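Local coordinates for protein salt-tolerant glutaminase (PDB 3AGD) that probably hydrolyses L-glutamine to L-glutamate and ammonium as a salt-tolerant member of the glutaminase family, at residues 22-27 with 279-284; 59-64 with 260-265. All blocks are in the same frame, centred on the assembly; numbering follows the deposited sequence.

From the N terminus the chain runs through helix 4-16 into the loop holding 22-27, which opens contact 1. After strands 40-44 and 50-54 it reaches 59-64, the first half of contact 2, then passes through the largely helical region and returns as strand 257-259. Segment 260-265 closes contact 2 at the turn into strand 264-269; strand 273-278 follows, and 279-284 closes contact 1. Contact 2 is thus nested within contact 1. Contact 1 ties the N-terminal loop to the loop leaving the central strand 273-278, and contact 2 ties that sheet to the approach to helix 67-78. They meet at V261 O, which packs against A25 CB and L282 CD1, and where S279 N probably bonds to G263 O.

Contact 1 (22-27 with 279-284); sequences GETAQY and SPRLDE
E23 and L282 join the two loops through a pair of backbone hydrogen bonds, an isolated antiparallel bridge of the hydrogen-bonded type. L282 N reaches E23 O at 2.8 Å along a nearly straight N-H...O path (169°), although the donor stands above the carbonyl plane. The return bond from E23 N to L282 O is longer, 3.2 Å, and uses a lone pair in the carbonyl plane. That same O also receives a CA-H...O contact from G22 CA at 3.2 Å.

Side chains flank the bridge. The extended R281 chain runs across the backbone of G22 and E23, CG lying 3.7 Å from E23 CA and CD 3.4 Å from G22 O, while NH1 is hydrogen-bonded to N20 O. T24 CG2 rests against P280 CB, and T24 OG1 bonds to A32 O. L282 CG lies anti to its own carbonyl carbon (chi1 -44°), which places it beside the backbone N and near E23 O, with CD1 4.1 Å from A25 CB.

Two waters complete the junction: one accepts from R281 NE and weakly from T24 N, the other accepts from A25 N at 3.1 Å. L282 and Y27 pack on V261, a glutamate-binding residue, and Y27 OH makes a weak hydrogen bond to E160, another such residue, so this isolated bridge between loops lies beside the glutamate site.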
# COMPACT_ATOMS: atom_id res chain seq x y z
N GLY A 22 26.87 -9.28 14.66
CA GLY A 22 27.40 -8.19 13.86
C GLY A 22 28.37 -7.32 14.63
O GLY A 22 28.86 -7.70 15.70
N GLU A 23 28.66 -6.14 14.09
CA GLU A 23 29.57 -5.22 14.73
C GLU A 23 29.19 -3.80 14.37
O GLU A 23 28.55 -3.56 13.35
CB GLU A 23 31.02 -5.49 14.31
CG GLU A 23 31.27 -5.33 12.83
CD GLU A 23 32.74 -5.44 12.45
OE1 GLU A 23 33.04 -5.40 11.24
OE2 GLU A 23 33.59 -5.55 13.36
N THR A 24 29.57 -2.86 15.22
CA THR A 24 29.28 -1.46 15.00
C THR A 24 30.04 -0.95 13.78
O THR A 24 30.97 -1.60 13.30
CB THR A 24 29.69 -0.64 16.23
OG1 THR A 24 31.07 -0.90 16.53
CG2 THR A 24 28.84 -1.02 17.44
N ALA A 25 29.63 0.22 13.27
CA ALA A 25 30.29 0.81 12.11
C ALA A 25 31.76 1.04 12.46
O ALA A 25 32.07 1.81 13.36
CB ALA A 25 29.62 2.13 11.75
N GLN A 26 32.66 0.37 11.75
CA GLN A 26 34.09 0.49 12.02
C GLN A 26 34.80 1.66 11.34
O GLN A 26 35.97 1.92 11.63
CB GLN A 26 34.81 -0.80 11.61
CG GLN A 26 34.35 -2.06 12.32
CD GLN A 26 34.63 -2.03 13.81
OE1 GLN A 26 33.82 -1.55 14.60
NE2 GLN A 26 35.80 -2.53 14.20
N TYR A 27 34.11 2.37 10.45
CA TYR A 27 34.73 3.47 9.72
C TYR A 27 35.15 4.67 10.57
O TYR A 27 36.07 5.41 10.20
CB TYR A 27 33.82 3.91 8.56
CG TYR A 27 32.74 4.90 8.91
CD1 TYR A 27 33.00 6.27 8.89
CD2 TYR A 27 31.45 4.48 9.22
CE1 TYR A 27 31.99 7.20 9.15
CE2 TYR A 27 30.44 5.40 9.49
CZ TYR A 27 30.72 6.76 9.45
OH TYR A 27 29.72 7.68 9.69
N SER A 279 19.65 -0.23 17.38
CA SER A 279 20.54 -1.30 17.81
C SER A 279 21.84 -1.12 17.03
O SER A 279 21.91 -1.44 15.85
CB SER A 279 19.92 -2.67 17.52
OG SER A 279 20.72 -3.69 18.08
N PRO A 280 22.88 -0.60 17.70
CA PRO A 280 24.22 -0.32 17.17
C PRO A 280 24.85 -1.28 16.17
O PRO A 280 25.26 -0.87 15.09
CB PRO A 280 25.06 -0.17 18.43
CG PRO A 280 24.09 0.44 19.39
CD PRO A 280 22.86 -0.40 19.16
N ARG A 281 24.94 -2.56 16.51
CA ARG A 281 25.59 -3.51 15.62
C ARG A 281 24.90 -3.74 14.28
O ARG A 281 23.68 -3.91 14.20
CB ARG A 281 25.83 -4.84 16.34
CG ARG A 281 26.96 -4.71 17.35
CD ARG A 281 27.21 -5.99 18.12
NE ARG A 281 28.38 -5.85 18.99
CZ ARG A 281 28.69 -6.69 19.96
NH1 ARG A 281 27.93 -7.75 20.20
NH2 ARG A 281 29.76 -6.46 20.71
N LEU A 282 25.72 -3.75 13.23
CA LEU A 282 25.25 -3.92 11.86
C LEU A 282 25.53 -5.31 11.29
O LEU A 282 26.45 -6.00 11.72
CB LEU A 282 25.93 -2.88 10.97
CG LEU A 282 26.01 -1.44 11.49
CD1 LEU A 282 26.85 -0.60 10.54
CD2 LEU A 282 24.61 -0.84 11.64
N ASP A 283 24.71 -5.71 10.32
CA ASP A 283 24.90 -6.99 9.68
C ASP A 283 25.90 -6.79 8.55
O ASP A 283 26.48 -5.72 8.40
CB ASP A 283 23.57 -7.53 9.12
CG ASP A 283 22.81 -6.51 8.30
OD1 ASP A 283 23.46 -5.72 7.58
OD2 ASP A 283 21.57 -6.50 8.36
N GLU A 284 26.12 -7.80 7.74
CA GLU A 284 27.11 -7.61 6.71
C GLU A 284 26.77 -6.63 5.59
O GLU A 284 27.65 -6.14 4.90
CB GLU A 284 27.53 -8.95 6.15
CG GLU A 284 28.44 -9.72 7.11
CD GLU A 284 28.98 -11.00 6.51
OE1 GLU A 284 28.17 -11.90 6.21
OE2 GLU A 284 30.22 -11.10 6.34
O HOH W 1 30.92 -4.42 17.98
O HOH W 2 26.86 0.95 14.51

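Contact 2 (59-64 with 260-265); sequences EFTIQS and GVAGGV
T61 and Q63 face a type I turn from G260 to G263, closed by G263 N to G260 O at 2.9 Å, and no direct hydrogen bond joins the segments. A262 CB points into the other segment and sits close to T61 O, 3.1 Å away, and to T61 OG1. Q63 bends at chi2 (-57°), which brings its amide back to T61: NE2 donates to OG1 at 2.9 Å in an almost straight bond (173°), with the hydroxyl in the amide plane. Q63 CG meanwhile touches V261 CG2 at 3.7 Å, the two side chains crossing at about a right angle.

The contact carries two glutamate-binding residues, S64 and V261. S64 precedes helix 67-78 and, with K67, is consistent with the SxxK motif of the beta-lactamase-like fold, to whose clan the family belongs; its OG makes a weak hydrogen bond to K67 NZ. One water links S64 OG to V261 N.

Among the buried residues, F60 lays CE1 3.7 Å from G264 CA, where the absence of a side chain makes room for the ring, which also stacks on F278. A second water forms a bridge by donating to I62 O, at 2.8 Å, and to G264 O.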
# COMPACT_ATOMS: atom_id res chain seq x y z
N GLU A 59 19.76 8.86 22.31
CA GLU A 59 20.08 9.52 21.06
C GLU A 59 21.22 8.87 20.29
O GLU A 59 22.15 8.31 20.87
CB GLU A 59 20.44 10.99 21.30
CG GLU A 59 19.31 11.83 21.88
CD GLU A 59 19.60 13.32 21.82
OE1 GLU A 59 20.78 13.70 21.92
OE2 GLU A 59 18.64 14.11 21.67
N PHE A 60 21.13 8.95 18.97
CA PHE A 60 22.14 8.41 18.08
C PHE A 60 22.04 9.19 16.78
O PHE A 60 21.00 9.79 16.50
CB PHE A 60 21.90 6.91 17.84
CG PHE A 60 20.51 6.58 17.37
CD1 PHE A 60 20.16 6.75 16.03
CD2 PHE A 60 19.54 6.13 18.27
CE1 PHE A 60 18.85 6.48 15.60
CE2 PHE A 60 18.24 5.86 17.85
CZ PHE A 60 17.89 6.03 16.51
N THR A 61 23.10 9.21 15.99
CA THR A 61 23.06 9.94 14.73
C THR A 61 22.18 9.18 13.73
O THR A 61 22.35 7.98 13.52
CB THR A 61 24.47 10.16 14.16
OG1 THR A 61 25.15 8.90 14.05
CG2 THR A 61 25.26 11.07 15.10
N ILE A 62 21.24 9.90 13.15
CA ILE A 62 20.28 9.34 12.21
C ILE A 62 20.91 8.80 10.93
O ILE A 62 20.35 7.91 10.29
CB ILE A 62 19.20 10.41 11.86
CG1 ILE A 62 18.10 9.80 11.00
CG2 ILE A 62 19.85 11.57 11.13
CD1 ILE A 62 16.93 10.75 10.78
N GLN A 63 22.07 9.33 10.57
CA GLN A 63 22.76 8.89 9.36
C GLN A 63 21.82 8.85 8.14
O GLN A 63 21.04 9.78 7.94
CB GLN A 63 23.41 7.52 9.59
CG GLN A 63 24.53 7.52 10.65
CD GLN A 63 25.66 8.49 10.32
OE1 GLN A 63 26.03 8.64 9.15
NE2 GLN A 63 26.21 9.13 11.34
N SER A 64 21.88 7.77 7.36
CA SER A 64 21.05 7.65 6.15
C SER A 64 19.54 7.73 6.33
O SER A 64 18.81 7.97 5.36
CB SER A 64 21.39 6.37 5.39
OG SER A 64 22.62 6.52 4.70
N GLY A 260 20.39 3.17 9.25
CA GLY A 260 21.50 4.09 9.35
C GLY A 260 22.63 3.35 10.05
O GLY A 260 22.37 2.56 10.96
N VAL A 261 23.88 3.58 9.64
CA VAL A 261 25.02 2.87 10.23
C VAL A 261 25.24 3.07 11.73
O VAL A 261 26.08 2.39 12.32
CB VAL A 261 26.34 3.18 9.48
CG1 VAL A 261 26.29 2.60 8.06
CG2 VAL A 261 26.59 4.68 9.42
N ALA A 262 24.51 3.99 12.34
CA ALA A 262 24.66 4.22 13.77
C ALA A 262 23.77 3.26 14.54
O ALA A 262 23.83 3.19 15.77
CB ALA A 262 24.30 5.66 14.12
N GLY A 263 22.93 2.51 13.81
CA GLY A 263 22.05 1.54 14.45
C GLY A 263 20.56 1.84 14.40
O GLY A 263 19.76 1.06 14.92
N GLY A 264 20.17 2.95 13.78
CA GLY A 264 18.76 3.29 13.72
C GLY A 264 18.03 2.91 12.45
O GLY A 264 18.53 3.12 11.34
N VAL A 265 16.84 2.33 12.60
CA VAL A 265 16.03 1.95 11.45
C VAL A 265 14.71 2.73 11.47
O VAL A 265 14.02 2.79 12.49
CB VAL A 265 15.68 0.44 11.44
CG1 VAL A 265 14.92 0.10 10.16
CG2 VAL A 265 16.94 -0.39 11.55
O HOH W 3 19.32 5.84 11.82
O HOH W 4 23.99 5.22 6.90